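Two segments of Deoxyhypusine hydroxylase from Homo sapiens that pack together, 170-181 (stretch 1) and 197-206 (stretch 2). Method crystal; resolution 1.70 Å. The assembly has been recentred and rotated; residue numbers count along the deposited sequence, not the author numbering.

Stretch 1 (170-181) LLDESRPLFERY
Stretch 2 197-206: LALAEGLHCG

This is a small, mainly apolar contact between a helix-turn-helix stretch and the end of a helix that runs on through a 3-10 segment, burying 355 Å² summed over both sides and fastened at one end by a single hydrogen bond from backbone to carboxylate. Two CA pairs set the register: Leu 171 CA lies 6.4 Å from Gly 202 CA, and Glu 173 CA lies 6.7 Å from Gly 206 CA, so both chains advance in the same sense along the contact.

Stretch 1 enters as helix at Leu 170 (phi/psi -54/-45), passes through a type I turn from Asp 172 to Arg 175, and resumes helix at Leu 177 with Pro 176 (-58/146) as N-cap residue. The turn is braced by Asp 172, whose OD1 accepts from Ser 174 N at 3.1 Å and whose OD2 forms a salt bridge with Arg 175 NE at 2.9 Å; its CB points away from stretch 2. Stretch 2 enters as helix from Leu 197, tightens into a 3-10 segment over 202-204, marked by Gly 202 N to Leu 199 O at 2.7 Å, then extends at Cys 205 (-145/-171) and turns to positive phi at Gly 206 (53/-169), a value that favours glycine.

The apolar part rests on two leucines. Leu 170 (chi1 t, chi2 p) directs CB toward stretch 2 and places CD2 3.5 Å from Ala 198 O and 4.4 Å from Leu 199 CD2. Leu 171 (m, t) starts sideways, but its end comes nearer: CD2 sits 3.8 Å from Gly 202 N and 3.9 Å from Cys 205 SG, while CD1 lies 3.6 Å from Glu 201 OE1. Gly 202 has no side chain; an ideal CB would stand 3.7 Å from Leu 170 CD2, no clash with stretch 1, but would be crowded by Leu 199 O of its own stretch at 3.0 Å.

The polar end depends on Glu 173 (m, m, chi3 -6°). Gly 206 N donates to Glu 173 OE2 at 2.8 Å with an N-H...O angle of 173°, nearly linear, although the position of OE2 is less certain than the distance suggests. The other carboxylate oxygen, Glu 173 OE1, makes a salt bridge with Arg 180 NH1 at 3.1 Å.

Arg 180 (m, t, p, chi4 -170°) thereby ties stretch 1 together across its turn: NE and NH2 both donate to Leu 170 O, at 2.9 and 3.0 Å. Its guanidinium meets stretch 2 at the edge, near its plane, with NH2 3.6 Å from Cys 205 SG; Cys 205 (chi1 p) points CB toward stretch 1.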

# COMPACT_ATOMS: atom_id res chain seq x y z
N LEU A 170 -17.16 0.72 -10.32
CA LEU A 170 -16.16 -0.17 -9.64
C LEU A 170 -16.15 -1.62 -10.13
O LEU A 170 -15.08 -2.21 -10.32
CB LEU A 170 -16.42 -0.13 -8.10
CG LEU A 170 -15.56 -1.02 -7.22
CD1 LEU A 170 -14.20 -0.37 -7.07
CD2 LEU A 170 -16.17 -1.42 -5.87
N LEU A 171 -17.37 -2.19 -10.26
CA LEU A 171 -17.63 -3.59 -10.61
C LEU A 171 -17.74 -3.87 -12.11
O LEU A 171 -17.91 -5.03 -12.48
CB LEU A 171 -18.87 -4.08 -9.93
CG LEU A 171 -18.95 -3.84 -8.42
CD1 LEU A 171 -20.30 -4.34 -7.92
CD2 LEU A 171 -17.83 -4.55 -7.66
N ASP A 172 -17.59 -2.83 -12.94
CA ASP A 172 -17.62 -2.97 -14.40
C ASP A 172 -16.29 -3.46 -14.98
O ASP A 172 -15.29 -2.72 -15.11
CB ASP A 172 -18.09 -1.67 -15.04
CG ASP A 172 -18.44 -1.83 -16.52
OD1 ASP A 172 -18.23 -2.94 -17.06
OD2 ASP A 172 -18.95 -0.81 -17.08
N GLU A 173 -16.25 -4.72 -15.36
CA GLU A 173 -14.97 -5.30 -15.88
C GLU A 173 -14.56 -4.77 -17.28
O GLU A 173 -13.41 -4.94 -17.69
CB GLU A 173 -15.06 -6.81 -15.92
CG GLU A 173 -15.35 -7.50 -14.58
CD GLU A 173 -14.15 -7.73 -13.66
OE1 GLU A 173 -12.99 -7.48 -14.02
OE2 GLU A 173 -14.40 -8.27 -12.56
N SER A 174 -15.47 -4.11 -17.99
CA SER A 174 -15.15 -3.53 -19.28
C SER A 174 -14.56 -2.14 -19.23
O SER A 174 -14.06 -1.69 -20.23
CB SER A 174 -16.40 -3.46 -20.15
OG SER A 174 -17.33 -2.54 -19.57
N ARG A 175 -14.64 -1.44 -18.08
CA ARG A 175 -14.02 -0.14 -17.94
C ARG A 175 -12.54 -0.24 -17.66
O ARG A 175 -12.10 -1.23 -17.09
CB ARG A 175 -14.66 0.68 -16.83
CG ARG A 175 -16.12 0.85 -17.05
CD ARG A 175 -16.67 1.81 -16.04
NE ARG A 175 -18.12 1.72 -15.97
CZ ARG A 175 -18.91 2.74 -15.70
NH1 ARG A 175 -18.41 3.96 -15.51
NH2 ARG A 175 -20.22 2.52 -15.64
N PRO A 176 -11.76 0.76 -18.09
CA PRO A 176 -10.35 0.77 -17.76
C PRO A 176 -10.11 0.76 -16.26
O PRO A 176 -10.87 1.39 -15.48
CB PRO A 176 -9.86 2.10 -18.35
CG PRO A 176 -10.93 2.61 -19.27
CD PRO A 176 -12.16 1.85 -19.00
N LEU A 177 -9.03 0.09 -15.88
CA LEU A 177 -8.66 -0.06 -14.51
C LEU A 177 -8.57 1.27 -13.78
O LEU A 177 -9.01 1.40 -12.64
CB LEU A 177 -7.36 -0.79 -14.41
CG LEU A 177 -7.14 -1.35 -13.05
CD1 LEU A 177 -8.23 -2.30 -12.59
CD2 LEU A 177 -5.82 -2.05 -13.08
N PHE A 178 -8.04 2.29 -14.47
CA PHE A 178 -7.88 3.57 -13.82
C PHE A 178 -9.21 4.14 -13.42
O PHE A 178 -9.33 4.70 -12.32
CB PHE A 178 -7.16 4.55 -14.74
CG PHE A 178 -6.77 5.84 -14.10
CD1 PHE A 178 -5.73 5.88 -13.20
CD2 PHE A 178 -7.38 7.03 -14.47
CE1 PHE A 178 -5.33 7.08 -12.65
CE2 PHE A 178 -6.94 8.21 -13.99
CZ PHE A 178 -5.90 8.25 -13.08
N GLU A 179 -10.20 4.00 -14.29
CA GLU A 179 -11.51 4.59 -14.01
C GLU A 179 -12.16 3.84 -12.81
O GLU A 179 -12.85 4.45 -11.96
CB GLU A 179 -12.37 4.51 -15.26
CG GLU A 179 -12.26 5.66 -16.24
CD GLU A 179 -10.91 5.84 -16.95
OE1 GLU A 179 -10.02 4.96 -16.87
OE2 GLU A 179 -10.76 6.91 -17.61
N ARG A 180 -11.91 2.53 -12.75
CA ARG A 180 -12.42 1.69 -11.70
C ARG A 180 -11.78 2.12 -10.39
O ARG A 180 -12.46 2.10 -9.36
CB ARG A 180 -12.18 0.20 -11.97
CG ARG A 180 -12.79 -0.20 -13.27
CD ARG A 180 -12.63 -1.68 -13.53
NE ARG A 180 -13.32 -2.52 -12.56
CZ ARG A 180 -13.15 -3.86 -12.48
NH1 ARG A 180 -12.35 -4.51 -13.36
NH2 ARG A 180 -13.80 -4.59 -11.60
N TYR A 181 -10.48 2.37 -10.40
CA TYR A 181 -9.78 2.86 -9.21
C TYR A 181 -10.30 4.20 -8.78
O TYR A 181 -10.41 4.55 -7.58
CB TYR A 181 -8.27 2.94 -9.45
CG TYR A 181 -7.49 1.70 -9.10
CD1 TYR A 181 -7.80 0.47 -9.67
CD2 TYR A 181 -6.36 1.78 -8.36
CE1 TYR A 181 -7.11 -0.67 -9.36
CE2 TYR A 181 -5.65 0.62 -8.04
CZ TYR A 181 -6.03 -0.59 -8.55
OH TYR A 181 -5.28 -1.76 -8.28
N LEU A 197 -19.85 -1.90 1.84
CA LEU A 197 -20.27 -3.11 1.18
C LEU A 197 -20.16 -3.11 -0.31
O LEU A 197 -20.00 -4.18 -0.93
CB LEU A 197 -21.71 -3.42 1.66
CG LEU A 197 -21.98 -3.45 3.14
CD1 LEU A 197 -23.48 -3.53 3.31
CD2 LEU A 197 -21.32 -4.68 3.77
N ALA A 198 -20.35 -1.95 -0.97
CA ALA A 198 -20.10 -1.85 -2.36
C ALA A 198 -18.58 -2.16 -2.68
O ALA A 198 -18.27 -2.95 -3.52
CB ALA A 198 -20.50 -0.51 -2.88
N LEU A 199 -17.71 -1.58 -1.88
CA LEU A 199 -16.27 -1.83 -1.97
C LEU A 199 -16.03 -3.35 -1.84
O LEU A 199 -15.31 -3.96 -2.65
CB LEU A 199 -15.52 -1.01 -0.93
CG LEU A 199 -15.26 0.43 -1.40
CD1 LEU A 199 -14.83 1.26 -0.22
CD2 LEU A 199 -14.17 0.58 -2.48
N ALA A 200 -16.69 -3.95 -0.85
CA ALA A 200 -16.38 -5.34 -0.46
C ALA A 200 -16.75 -6.29 -1.59
O ALA A 200 -16.13 -7.33 -1.70
CB ALA A 200 -17.01 -5.75 0.84
N GLU A 201 -17.74 -5.93 -2.39
CA GLU A 201 -18.08 -6.69 -3.62
C GLU A 201 -16.90 -6.75 -4.54
O GLU A 201 -16.75 -7.71 -5.28
CB GLU A 201 -19.30 -6.14 -4.35
CG GLU A 201 -20.58 -6.19 -3.53
CD GLU A 201 -21.80 -5.62 -4.28
OE1 GLU A 201 -22.12 -6.11 -5.36
OE2 GLU A 201 -22.43 -4.70 -3.78
N GLY A 202 -16.01 -5.74 -4.52
CA GLY A 202 -14.84 -5.85 -5.36
C GLY A 202 -13.85 -6.94 -4.98
O GLY A 202 -12.94 -7.26 -5.75
N LEU A 203 -14.01 -7.55 -3.81
CA LEU A 203 -13.16 -8.65 -3.43
C LEU A 203 -13.49 -9.93 -4.22
O LEU A 203 -12.76 -10.89 -4.13
CB LEU A 203 -13.23 -8.97 -1.93
CG LEU A 203 -12.71 -7.84 -1.07
CD1 LEU A 203 -13.14 -8.01 0.36
CD2 LEU A 203 -11.26 -7.74 -1.26
N HIS A 204 -14.50 -9.85 -5.05
CA HIS A 204 -14.96 -10.99 -5.90
C HIS A 204 -14.74 -10.73 -7.40
O HIS A 204 -15.14 -11.51 -8.25
CB HIS A 204 -16.41 -11.29 -5.58
CG HIS A 204 -16.59 -11.73 -4.17
ND1 HIS A 204 -17.02 -10.89 -3.17
CD2 HIS A 204 -16.25 -12.88 -3.58
CE1 HIS A 204 -16.98 -11.54 -2.01
NE2 HIS A 204 -16.51 -12.74 -2.23
N CYS A 205 -14.02 -9.68 -7.77
CA CYS A 205 -13.84 -9.43 -9.19
C CYS A 205 -12.48 -8.85 -9.48
O CYS A 205 -11.58 -8.84 -8.62
CB CYS A 205 -14.99 -8.60 -9.76
SG CYS A 205 -15.12 -6.93 -9.13
N GLY A 206 -12.30 -8.41 -10.72
CA GLY A 206 -11.01 -7.89 -11.20
C GLY A 206 -9.79 -8.76 -11.02
O GLY A 206 -9.85 -9.91 -10.67